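Side-chain contacts in LINE-1 retrotransposable element ORF1 protein (Homo sapiens, PDB 2W7A), which binds single-stranded nucleic acid, including its own transcript, as a chaperone essential for LINE-1 retrotransposition: residues L6-V11 with N24-I29; I29-E32 with L37-Q40; R50-Q53 with R58-T61. All coordinates share one frame; numbering follows the deposited sequence. Where two conformers were deposited one is given.

How the contacts relate
The three contacts sample the RNA recognition motif domain of the longer ORF1 protein from its core to its rim. Contact 1 packs helix 19-33 on strand 5-9, near the centre of the chain. Contact 2 continues from the same helix, with Ile29 common to both, and carries the packing outward to helix 35-40; the two centres are about 12 Å apart. Contact 3 lies some 16 Å from contact 1, centre to centre, where strand 45-51 enters its loop, and the two are joined by a probable hydrogen bond of 2.9 Å from Arg50 NH1 to Val11 O. Contacts 2 and 3 sit on opposite sides of the chain's centre, about 28 Å apart between centres.

Contact 1: L6-V11 with N24-I29; sequences LRLIGV and NTLQDI
Leu8 carries this contact from the strand side, both of its methyls meeting segment 24-29 of helix 19-33. Its CG stands anti to the backbone N (chi1 166°), which sends the isobutyl end out from strand 5-9 between Leu26 and Ile29. Toward Ile29 the approach is tip to tip: Ile29 CD1 lies 3.6 Å from Leu8 CD2 and 3.7 Å from Leu8 CD1, so one methyl is seated against the fork. With Leu26 the two chains slide past each other in opposite directions, and in the modelled conformer of Leu26 its CD2 comes to 3.6 Å from Leu8 CD2. Farther along, Gly10, with its positive phi of 93°, turns the chain out of the strand, and Val11 then faces the helix more loosely, its CG1 being 4.5 Å from Thr25 CG2. Ile95 and Leu97 of strand 93-99 and Val67 of strand 64-69 enclose the same cluster. This is the packing of the first helix on the first strand of an RNA recognition motif, in mid-sheet, one face of the strand buried. No hydrogen bond crosses between the segments, so what holds them is shape fit and exclusion of water, with several methyls sharing the work.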
ATOM      1  N   LEU A   6       5.117  -0.817   5.442  1.00 12.53           N
ATOM      2  CA  LEU A   6       3.877  -0.190   5.816  1.00 12.85           C
ATOM      3  C   LEU A   6       2.702  -1.068   5.520  1.00 11.29           C
ATOM      4  O   LEU A   6       2.833  -2.066   4.794  1.00 12.98           O
ATOM      5  CB  LEU A   6       3.718   1.158   5.194  1.00 18.61           C
ATOM      6  CG  LEU A   6       3.613   1.348   3.738  1.00 18.33           C
ATOM      7  CD1 LEU A   6       2.306   0.872   3.142  1.00 18.28           C
ATOM      8  CD2 LEU A   6       3.753   2.871   3.388  1.00 19.31           C
ATOM      9  N   ARG A   7       1.574  -0.716   6.124  1.00 10.22           N
ATOM     10  CA  ARG A   7       0.309  -1.376   5.910  1.00 11.85           C
ATOM     11  C   ARG A   7      -0.590  -0.484   5.054  1.00  9.99           C
ATOM     12  O   ARG A   7      -0.788   0.688   5.351  1.00 11.13           O
ATOM     13  CB  ARG A   7      -0.412  -1.665   7.246  1.00 14.24           C
ATOM     14  CG  ARG A   7       0.212  -2.778   8.040  1.00 22.31           C
ATOM     15  CD  ARG A   7      -0.388  -2.941   9.461  1.00 27.22           C
ATOM     16  NE  ARG A   7       0.320  -4.020  10.154  1.00 38.38           N
ATOM     17  CZ  ARG A   7      -0.010  -5.312  10.131  1.00 34.91           C
ATOM     18  NH1 ARG A   7      -1.099  -5.749   9.522  1.00 26.62           N
ATOM     19  NH2 ARG A   7       0.734  -6.190  10.787  1.00 44.31           N
ATOM     20  N   LEU A   8      -1.173  -1.085   4.041  1.00  9.20           N
ATOM     21  CA  LEU A   8      -2.167  -0.483   3.167  1.00  9.99           C
ATOM     22  C   LEU A   8      -3.499  -1.107   3.550  1.00  9.21           C
ATOM     23  O   LEU A   8      -3.691  -2.334   3.436  1.00 10.01           O
ATOM     24  CB  LEU A   8      -1.775  -0.762   1.728  1.00 12.80           C
ATOM     25  CG  LEU A   8      -2.738  -0.548   0.620  1.00 15.15           C
ATOM     26  CD1 LEU A   8      -3.295   0.877   0.621  1.00 13.56           C
ATOM     27  CD2 LEU A   8      -1.965  -0.894  -0.704  1.00 13.10           C
ATOM     28  N   ILE A   9      -4.404  -0.267   4.016  1.00  9.58           N
ATOM     29  CA  ILE A   9      -5.661  -0.696   4.654  1.00  9.89           C
ATOM     30  C   ILE A   9      -6.854  -0.286   3.808  1.00 11.53           C
ATOM     31  O   ILE A   9      -6.873   0.841   3.282  1.00 11.66           O
ATOM     32  CB  ILE A   9      -5.775  -0.055   6.058  1.00 12.82           C
ATOM     33  CG1 ILE A   9      -4.609  -0.512   6.928  1.00 13.86           C
ATOM     34  CG2 ILE A   9      -7.130  -0.310   6.662  1.00 15.04           C
ATOM     35  CD1 ILE A   9      -4.572   0.123   8.312  1.00 21.47           C
ATOM     36  N   GLY A  10      -7.833  -1.181   3.652  1.00 10.10           N
ATOM     37  CA  GLY A  10      -9.057  -0.861   2.919  1.00 11.95           C
ATOM     38  C   GLY A  10      -9.156  -1.175   1.444  1.00 10.45           C
ATOM     39  O   GLY A  10     -10.122  -0.785   0.826  1.00 12.41           O
ATOM     40  N   VAL A  11      -8.182  -1.904   0.880  1.00 10.69           N
ATOM     41  CA  VAL A  11      -8.217  -2.264  -0.514  1.00 11.58           C
ATOM     42  C   VAL A  11      -9.109  -3.498  -0.640  1.00 10.52           C
ATOM     43  O   VAL A  11      -8.857  -4.502  -0.006  1.00 10.45           O
ATOM     44  CB  VAL A  11      -6.821  -2.555  -1.061  1.00 11.14           C
ATOM     45  CG1 VAL A  11      -6.886  -2.985  -2.524  1.00 13.48           C
ATOM     46  CG2 VAL A  11      -5.891  -1.339  -0.840  1.00 14.95           C
ATOM     47  N   ASN A  24       0.613  -3.219  -9.616  1.00 15.46           N
ATOM     48  CA  ASN A  24      -0.086  -2.160 -10.341  1.00 15.95           C
ATOM     49  C   ASN A  24      -0.910  -1.278  -9.385  1.00 14.88           C
ATOM     50  O   ASN A  24      -0.994  -0.053  -9.545  1.00 17.48           O
ATOM     51  CB  ASN A  24      -0.985  -2.746 -11.452  1.00 19.81           C
ATOM     52  CG  ASN A  24      -0.199  -3.352 -12.598  1.00 23.85           C
ATOM     53  OD1 ASN A  24       1.030  -3.192 -12.699  1.00 26.39           O
ATOM     54  ND2 ASN A  24      -0.896  -4.079 -13.452  1.00 24.93           N
ATOM     55  N   THR A  25      -1.497  -1.893  -8.368  1.00 14.72           N
ATOM     56  CA  THR A  25      -2.250  -1.185  -7.346  1.00 13.63           C
ATOM     57  C   THR A  25      -1.353  -0.178  -6.622  1.00 13.07           C
ATOM     58  O   THR A  25      -1.739   0.962  -6.412  1.00 11.71           O
ATOM     59  CB  THR A  25      -2.873  -2.165  -6.339  1.00 17.35           C
ATOM     60  OG1 THR A  25      -3.844  -2.944  -7.018  1.00 20.43           O
ATOM     61  CG2 THR A  25      -3.537  -1.455  -5.121  1.00 17.60           C
ATOM     62  N   LEU A  26      -0.162  -0.579  -6.241  1.00 12.43           N
ATOM     63  CA  LEU A  26       0.725   0.344  -5.533  0.70 12.61           C
ATOM     64  C   LEU A  26       1.125   1.507  -6.442  1.00 11.54           C
ATOM     65  O   LEU A  26       1.122   2.679  -6.012  1.00 12.24           O
ATOM     66  CB  LEU A  26       1.973  -0.364  -4.964  0.70 16.84           C
ATOM     67  CG  LEU A  26       2.301  -0.107  -3.490  0.70 32.38           C
ATOM     68  CD1 LEU A  26       2.681   1.324  -3.196  0.70 21.08           C
ATOM     69  CD2 LEU A  26       1.126  -0.518  -2.601  0.70 43.67           C
ATOM     70  N   GLN A  27       1.435   1.187  -7.689  1.00 11.42           N
ATOM     71  CA  GLN A  27       1.773   2.261  -8.616  0.60 11.53           C
ATOM     72  C   GLN A  27       0.571   3.183  -8.839  1.00 11.48           C
ATOM     73  O   GLN A  27       0.745   4.396  -8.914  1.00 11.25           O
ATOM     74  CB  GLN A  27       2.343   1.706  -9.907  0.60 13.54           C
ATOM     75  CG  GLN A  27       2.721   2.784 -10.937  0.60 12.90           C
ATOM     76  CD  GLN A  27       3.914   3.631 -10.538  0.60 17.84           C
ATOM     77  OE1 GLN A  27       4.666   3.276  -9.613  0.60 19.73           O
ATOM     78  NE2 GLN A  27       4.086   4.783 -11.222  0.60 13.75           N
ATOM     79  N   ASP A  28      -0.626   2.629  -8.875  1.00 11.70           N
ATOM     80  CA  ASP A  28      -1.866   3.429  -9.023  1.00 11.72           C
ATOM     81  C   ASP A  28      -2.012   4.367  -7.811  1.00  9.66           C
ATOM     82  O   ASP A  28      -2.353   5.532  -7.974  1.00 11.43           O
ATOM     83  CB  ASP A  28      -3.104   2.552  -9.229  1.00 13.70           C
ATOM     84  CG  ASP A  28      -3.155   1.905 -10.603  1.00 22.77           C
ATOM     85  OD1 ASP A  28      -2.395   2.296 -11.511  1.00 26.73           O
ATOM     86  OD2 ASP A  28      -3.984   0.974 -10.741  1.00 28.19           O
ATOM     87  N   ILE A  29      -1.655   3.883  -6.626  1.00  9.75           N
ATOM     88  CA  ILE A  29      -1.781   4.696  -5.428  1.00  8.85           C
ATOM     89  C   ILE A  29      -0.791   5.861  -5.470  1.00  8.07           C
ATOM     90  O   ILE A  29      -1.134   7.016  -5.178  1.00  8.90           O
ATOM     91  CB  ILE A  29      -1.603   3.867  -4.116  1.00 10.80           C
ATOM     92  CG1 ILE A  29      -2.836   2.959  -3.980  1.00 11.93           C
ATOM     93  CG2 ILE A  29      -1.443   4.763  -2.910  1.00 13.14           C
ATOM     94  CD1 ILE A  29      -2.622   1.819  -2.917  1.00 14.24           C
TER

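Contact 2: I29-E32 with L37-Q40; sequences IIQE and LARQ
Gln31, which meets Ala38, brings the one flat side-chain group among the residues that touch, and that amide is not used against helix 35-40. Neither its faces nor its edges are met by segment 37-40: OE1 remains 5.6 Å from Ala38 CB and is instead, in the modelled conformer of Gln27, hydrogen-bonded to Gln27 NE2, one turn back on its own helix. What Gln31 does offer is the base of its chain, with CA at 4.2 Å and CG at 4.3 Å from Ala38 CB. The polar end is thus turned back along helix 19-33, while aliphatic carbon faces the neighbour.

Ile30 supplies the other half. The beta-branch decides which arm is presented: CG1 is anti to the carbonyl carbon (chi1 -66°), leaving CG2 to face helix 35-40. That methyl lies 3.8 Å from the backbone atom Ala38 N and 4.1 Å from Ala38 CB, and it also reaches Leu37 CB at 4.2 Å. The small Ala38 is consistent with the close approach of the backbones, the CA atoms of Gln31 and Ala38 standing only 5.4 Å apart. The example illustrates how a small residue can accommodate two helices meeting closely just after a tight turn of the chain.

Helix 35-40 follows helix 19-33 almost at once and folds back beside its end. Leu37 is shared, for its side chain also packs on Met74, Lys77 and Met78 of helix 72-85, while on the other flank of helix 19-33 Glu32 is hydrogen-bonded to Thr89 and to the backbone of Lys91 and Gly92, at strand 88-90 and the turn after it.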
ATOM      1  N   ILE A  29      -1.655   3.883  -6.626  1.00  9.75           N
ATOM      2  CA  ILE A  29      -1.781   4.696  -5.428  1.00  8.85           C
ATOM      3  C   ILE A  29      -0.791   5.861  -5.470  1.00  8.07           C
ATOM      4  O   ILE A  29      -1.134   7.016  -5.178  1.00  8.90           O
ATOM      5  CB  ILE A  29      -1.603   3.867  -4.116  1.00 10.80           C
ATOM      6  CG1 ILE A  29      -2.836   2.959  -3.980  1.00 11.93           C
ATOM      7  CG2 ILE A  29      -1.443   4.763  -2.910  1.00 13.14           C
ATOM      8  CD1 ILE A  29      -2.622   1.819  -2.917  1.00 14.24           C
ATOM      9  N   ILE A  30       0.411   5.574  -5.900  1.00  8.05           N
ATOM     10  CA  ILE A  30       1.418   6.614  -5.974  1.00  6.95           C
ATOM     11  C   ILE A  30       1.011   7.680  -7.017  1.00  6.77           C
ATOM     12  O   ILE A  30       1.079   8.895  -6.788  1.00  7.63           O
ATOM     13  CB  ILE A  30       2.791   6.006  -6.304  1.00  9.81           C
ATOM     14  CG1 ILE A  30       3.275   5.126  -5.163  1.00 12.28           C
ATOM     15  CG2 ILE A  30       3.790   7.103  -6.634  1.00 12.38           C
ATOM     16  CD1 ILE A  30       4.471   4.273  -5.501  1.00 18.20           C
ATOM     17  N   GLN A  31       0.573   7.231  -8.179  1.00  9.03           N
ATOM     18  CA  GLN A  31       0.189   8.158  -9.240  1.00  8.98           C
ATOM     19  C   GLN A  31      -1.059   8.961  -8.915  1.00  7.89           C
ATOM     20  O   GLN A  31      -1.162  10.124  -9.337  1.00 10.35           O
ATOM     21  CB  GLN A  31       0.019   7.394 -10.546  1.00 10.01           C
ATOM     22  CG  GLN A  31       1.329   6.796 -11.042  1.00 11.01           C
ATOM     23  CD  GLN A  31       1.220   6.048 -12.399  1.00 12.83           C
ATOM     24  OE1 GLN A  31       2.283   5.650 -12.924  1.00 21.53           O
ATOM     25  NE2 GLN A  31       0.057   5.877 -12.938  1.00 17.22           N
ATOM     26  N   GLU A  32      -1.979   8.371  -8.150  1.00  8.67           N
ATOM     27  CA  GLU A  32      -3.219   9.060  -7.789  1.00  9.11           C
ATOM     28  C   GLU A  32      -3.036  10.110  -6.708  1.00 11.16           C
ATOM     29  O   GLU A  32      -3.842  11.060  -6.656  1.00 13.29           O
ATOM     30  CB  GLU A  32      -4.298   8.040  -7.416  1.00  9.71           C
ATOM     31  CG  GLU A  32      -5.698   8.572  -7.205  1.00 14.78           C
ATOM     32  CD  GLU A  32      -6.785   7.473  -7.156  1.00 16.39           C
ATOM     33  OE1 GLU A  32      -6.537   6.311  -7.660  1.00 16.05           O
ATOM     34  OE2 GLU A  32      -7.900   7.793  -6.625  1.00 14.74           O
ATOM     35  N   LEU A  37       6.555  11.938  -5.975  1.00 10.55           N
ATOM     36  CA  LEU A  37       7.074  10.582  -5.956  1.00 10.15           C
ATOM     37  C   LEU A  37       6.846   9.885  -7.328  1.00 10.33           C
ATOM     38  O   LEU A  37       7.726   9.188  -7.830  1.00 12.22           O
ATOM     39  CB  LEU A  37       6.407   9.811  -4.817  1.00 10.40           C
ATOM     40  CG  LEU A  37       6.718  10.179  -3.385  1.00 12.63           C
ATOM     41  CD1 LEU A  37       5.967   9.164  -2.497  1.00 15.35           C
ATOM     42  CD2 LEU A  37       8.209  10.170  -3.144  1.00 17.04           C
ATOM     43  N   ALA A  38       5.692  10.107  -7.959  1.00 10.45           N
ATOM     44  CA  ALA A  38       5.401   9.491  -9.251  1.00 10.20           C
ATOM     45  C   ALA A  38       6.406   9.952 -10.335  1.00 10.66           C
ATOM     46  O   ALA A  38       6.894   9.179 -11.143  1.00 14.15           O
ATOM     47  CB  ALA A  38       3.971   9.850  -9.664  1.00 10.30           C
ATOM     48  N   ARG A  39       6.723  11.254 -10.319  1.00  9.92           N
ATOM     49  CA  ARG A  39       7.592  11.832 -11.321  1.00 12.03           C
ATOM     50  C   ARG A  39       8.983  11.267 -11.150  1.00 13.64           C
ATOM     51  O   ARG A  39       9.670  10.989 -12.153  1.00 14.49           O
ATOM     52  CB  ARG A  39       7.600  13.348 -11.184  1.00 11.63           C
ATOM     53  CG  ARG A  39       8.504  14.035 -12.172  1.00 14.13           C
ATOM     54  CD  ARG A  39       8.554  15.517 -11.866  1.00 16.18           C
ATOM     55  NE  ARG A  39       9.660  16.111 -12.626  1.00 23.05           N
ATOM     56  CZ  ARG A  39       9.600  16.386 -13.914  1.00 19.14           C
ATOM     57  NH1 ARG A  39       8.494  16.163 -14.603  1.00 26.41           N
ATOM     58  NH2 ARG A  39      10.661  16.890 -14.529  1.00 28.61           N
ATOM     59  N   GLN A  40       9.406  11.113  -9.900  1.00 16.48           N
ATOM     60  CA  GLN A  40      10.797  10.717  -9.611  1.00 19.68           C
ATOM     61  C   GLN A  40      11.011   9.246  -9.862  1.00 17.11           C
ATOM     62  O   GLN A  40      12.113   8.809 -10.270  1.00 22.52           O
ATOM     63  CB  GLN A  40      11.193  11.092  -8.194  1.00 22.34           C
ATOM     64  CG  GLN A  40      11.351  12.622  -8.010  1.00 32.54           C
ATOM     65  CD  GLN A  40      12.473  13.247  -8.851  1.00 46.03           C
ATOM     66  OE1 GLN A  40      12.220  13.866  -9.896  1.00 43.25           O
ATOM     67  NE2 GLN A  40      13.719  13.117  -8.375  1.00 52.42           N
TER

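Contact 3: R50-Q53 with R58-T61; sequences RTPQ and RRAT
Arg59, the residue that reaches across to Pro52, is first tied to its own segment: NH1 donates a hydrogen bond of 3.0 Å to Thr61 O, nearly straight at 168°. The acceptor lies in the guanidinium plane, whereas the donor stands above the plane of the Thr61 carbonyl, about 45° out of it. The setting is the long loop between the second and third strands of the RNA recognition motif, 45-51 and 64-69. A bend at chi3 (-72°) turns the guanidinium from the line of its extended CB and CG so that one nitrogen serves Thr61 and the other, NH2, comes to rest obliquely against the proline ring. An alanine here would remove both contacts and is likely to leave Thr61 O without this donor and the loop freer to shift away from Pro52. Pro52, preceded by a cis peptide bond, is further placed by Arg63, whose NH1 is hydrogen-bonded to Pro52 O. The surface involved is small and lies at the rim of the domain, so this is a light touch between residues 50-53, coming off strand 45-51, and loop residues 58-61, without a polar bond across it. Its nearest approach is Arg59 NH2 to Pro52 CD, 3.6 Å.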
ATOM      1  N   ARG A  50      -0.816  -9.545   0.686  1.00 10.82           N
ATOM      2  CA  ARG A  50      -1.848  -9.586   1.719  1.00  8.48           C
ATOM      3  C   ARG A  50      -1.342 -10.324   2.929  1.00 10.66           C
ATOM      4  O   ARG A  50      -0.533 -11.263   2.786  1.00 13.43           O
ATOM      5  CB  ARG A  50      -3.096 -10.258   1.219  1.00  9.95           C
ATOM      6  CG  ARG A  50      -3.764  -9.555   0.070  1.00  8.96           C
ATOM      7  CD  ARG A  50      -4.803  -8.539   0.505  1.00  9.15           C
ATOM      8  NE  ARG A  50      -5.385  -7.906  -0.660  1.00  9.08           N
ATOM      9  CZ  ARG A  50      -6.338  -6.988  -0.647  1.00  9.63           C
ATOM     10  NH1 ARG A  50      -6.841  -6.565   0.493  1.00 10.10           N
ATOM     11  NH2 ARG A  50      -6.823  -6.540  -1.803  1.00 10.39           N
ATOM     12  N   THR A  51      -1.820  -9.924   4.112  1.00 10.17           N
ATOM     13  CA  THR A  51      -1.482 -10.623   5.345  1.00 12.50           C
ATOM     14  C   THR A  51      -2.752 -10.908   6.143  1.00 11.99           C
ATOM     15  O   THR A  51      -3.587 -10.052   6.230  1.00 12.55           O
ATOM     16  CB  THR A  51      -0.446  -9.828   6.190  1.00 14.66           C
ATOM     17  OG1 THR A  51      -0.013 -10.642   7.314  1.00 19.56           O
ATOM     18  CG2 THR A  51      -0.998  -8.527   6.685  1.00 15.06           C
ATOM     19  N   PRO A  52      -2.904 -12.125   6.705  1.00 13.23           N
ATOM     20  CA  PRO A  52      -2.085 -13.277   6.455  1.00 13.38           C
ATOM     21  C   PRO A  52      -2.281 -13.848   5.050  1.00 13.27           C
ATOM     22  O   PRO A  52      -3.115 -13.390   4.249  1.00 14.22           O
ATOM     23  CB  PRO A  52      -2.556 -14.298   7.515  1.00 16.37           C
ATOM     24  CG  PRO A  52      -3.931 -13.960   7.742  1.00 17.63           C
ATOM     25  CD  PRO A  52      -4.073 -12.464   7.521  1.00 14.82           C
ATOM     26  N   GLN A  53      -1.559 -14.912   4.743  1.00 13.85           N
ATOM     27  CA  GLN A  53      -1.590 -15.495   3.424  1.00 16.35           C
ATOM     28  C   GLN A  53      -2.904 -16.165   3.103  1.00 17.02           C
ATOM     29  O   GLN A  53      -3.247 -16.314   1.947  1.00 22.86           O
ATOM     30  CB  GLN A  53      -0.397 -16.480   3.289  1.00 26.23           C
ATOM     31  CG  GLN A  53      -0.378 -17.289   2.007  1.00 36.73           C
ATOM     32  CD  GLN A  53       0.503 -18.499   2.130  1.00 41.73           C
ATOM     33  OE1 GLN A  53       0.055 -19.633   1.895  1.00 39.78           O
ATOM     34  NE2 GLN A  53       1.751 -18.280   2.559  1.00 45.21           N
ATOM     35  N   ARG A  58     -13.305 -17.201   9.478  1.00 11.92           N
ATOM     36  CA  ARG A  58     -13.672 -16.272  10.568  1.00 11.46           C
ATOM     37  C   ARG A  58     -13.523 -14.804  10.218  1.00 11.58           C
ATOM     38  O   ARG A  58     -14.176 -13.947  10.832  1.00 11.28           O
ATOM     39  CB  ARG A  58     -12.810 -16.544  11.812  1.00 14.59           C
ATOM     40  CG  ARG A  58     -13.024 -17.932  12.404  1.00 21.61           C
ATOM     41  CD  ARG A  58     -12.011 -18.196  13.515  1.00 31.92           C
ATOM     42  NE  ARG A  58     -10.718 -18.580  12.948  1.00 42.40           N
ATOM     43  CZ  ARG A  58      -9.601 -17.851  12.982  1.00 60.44           C
ATOM     44  NH1 ARG A  58      -9.568 -16.652  13.561  1.00 65.59           N
ATOM     45  NH2 ARG A  58      -8.492 -18.334  12.415  1.00 72.63           N
ATOM     46  N   ARG A  59     -12.654 -14.500   9.265  1.00 10.95           N
ATOM     47  CA  ARG A  59     -12.365 -13.124   8.894  1.00 11.67           C
ATOM     48  C   ARG A  59     -13.623 -12.361   8.431  1.00  8.73           C
ATOM     49  O   ARG A  59     -14.465 -12.876   7.674  1.00 12.15           O
ATOM     50  CB  ARG A  59     -11.292 -13.106   7.790  1.00  9.81           C
ATOM     51  CG  ARG A  59     -11.016 -11.770   7.182  1.00 11.19           C
ATOM     52  CD  ARG A  59      -9.668 -11.773   6.392  1.00 11.44           C
ATOM     53  NE  ARG A  59      -8.525 -11.810   7.304  1.00 12.45           N
ATOM     54  CZ  ARG A  59      -8.069 -10.752   7.964  1.00 11.92           C
ATOM     55  NH1 ARG A  59      -8.597  -9.561   7.782  1.00 11.64           N
ATOM     56  NH2 ARG A  59      -7.047 -10.870   8.787  1.00 14.25           N
ATOM     57  N   ALA A  60     -13.684 -11.095   8.884  1.00  9.41           N
ATOM     58  CA  ALA A  60     -14.831 -10.227   8.600  1.00 10.06           C
ATOM     59  C   ALA A  60     -14.497  -9.026   7.717  1.00 12.04           C
ATOM     60  O   ALA A  60     -15.407  -8.314   7.310  1.00 13.07           O
ATOM     61  CB  ALA A  60     -15.431  -9.705   9.918  1.00 11.46           C
ATOM     62  N   THR A  61     -13.227  -8.778   7.478  1.00  8.36           N
ATOM     63  CA  THR A  61     -12.744  -7.550   6.863  1.00  9.39           C
ATOM     64  C   THR A  61     -11.611  -7.839   5.882  1.00  9.25           C
ATOM     65  O   THR A  61     -10.922  -8.845   6.036  1.00  9.62           O
ATOM     66  CB  THR A  61     -12.245  -6.600   7.949  1.00 12.60           C
ATOM     67  OG1 THR A  61     -11.179  -7.215   8.692  1.00 14.08           O
ATOM     68  CG2 THR A  61     -13.389  -6.183   8.894  1.00 12.38           C
TER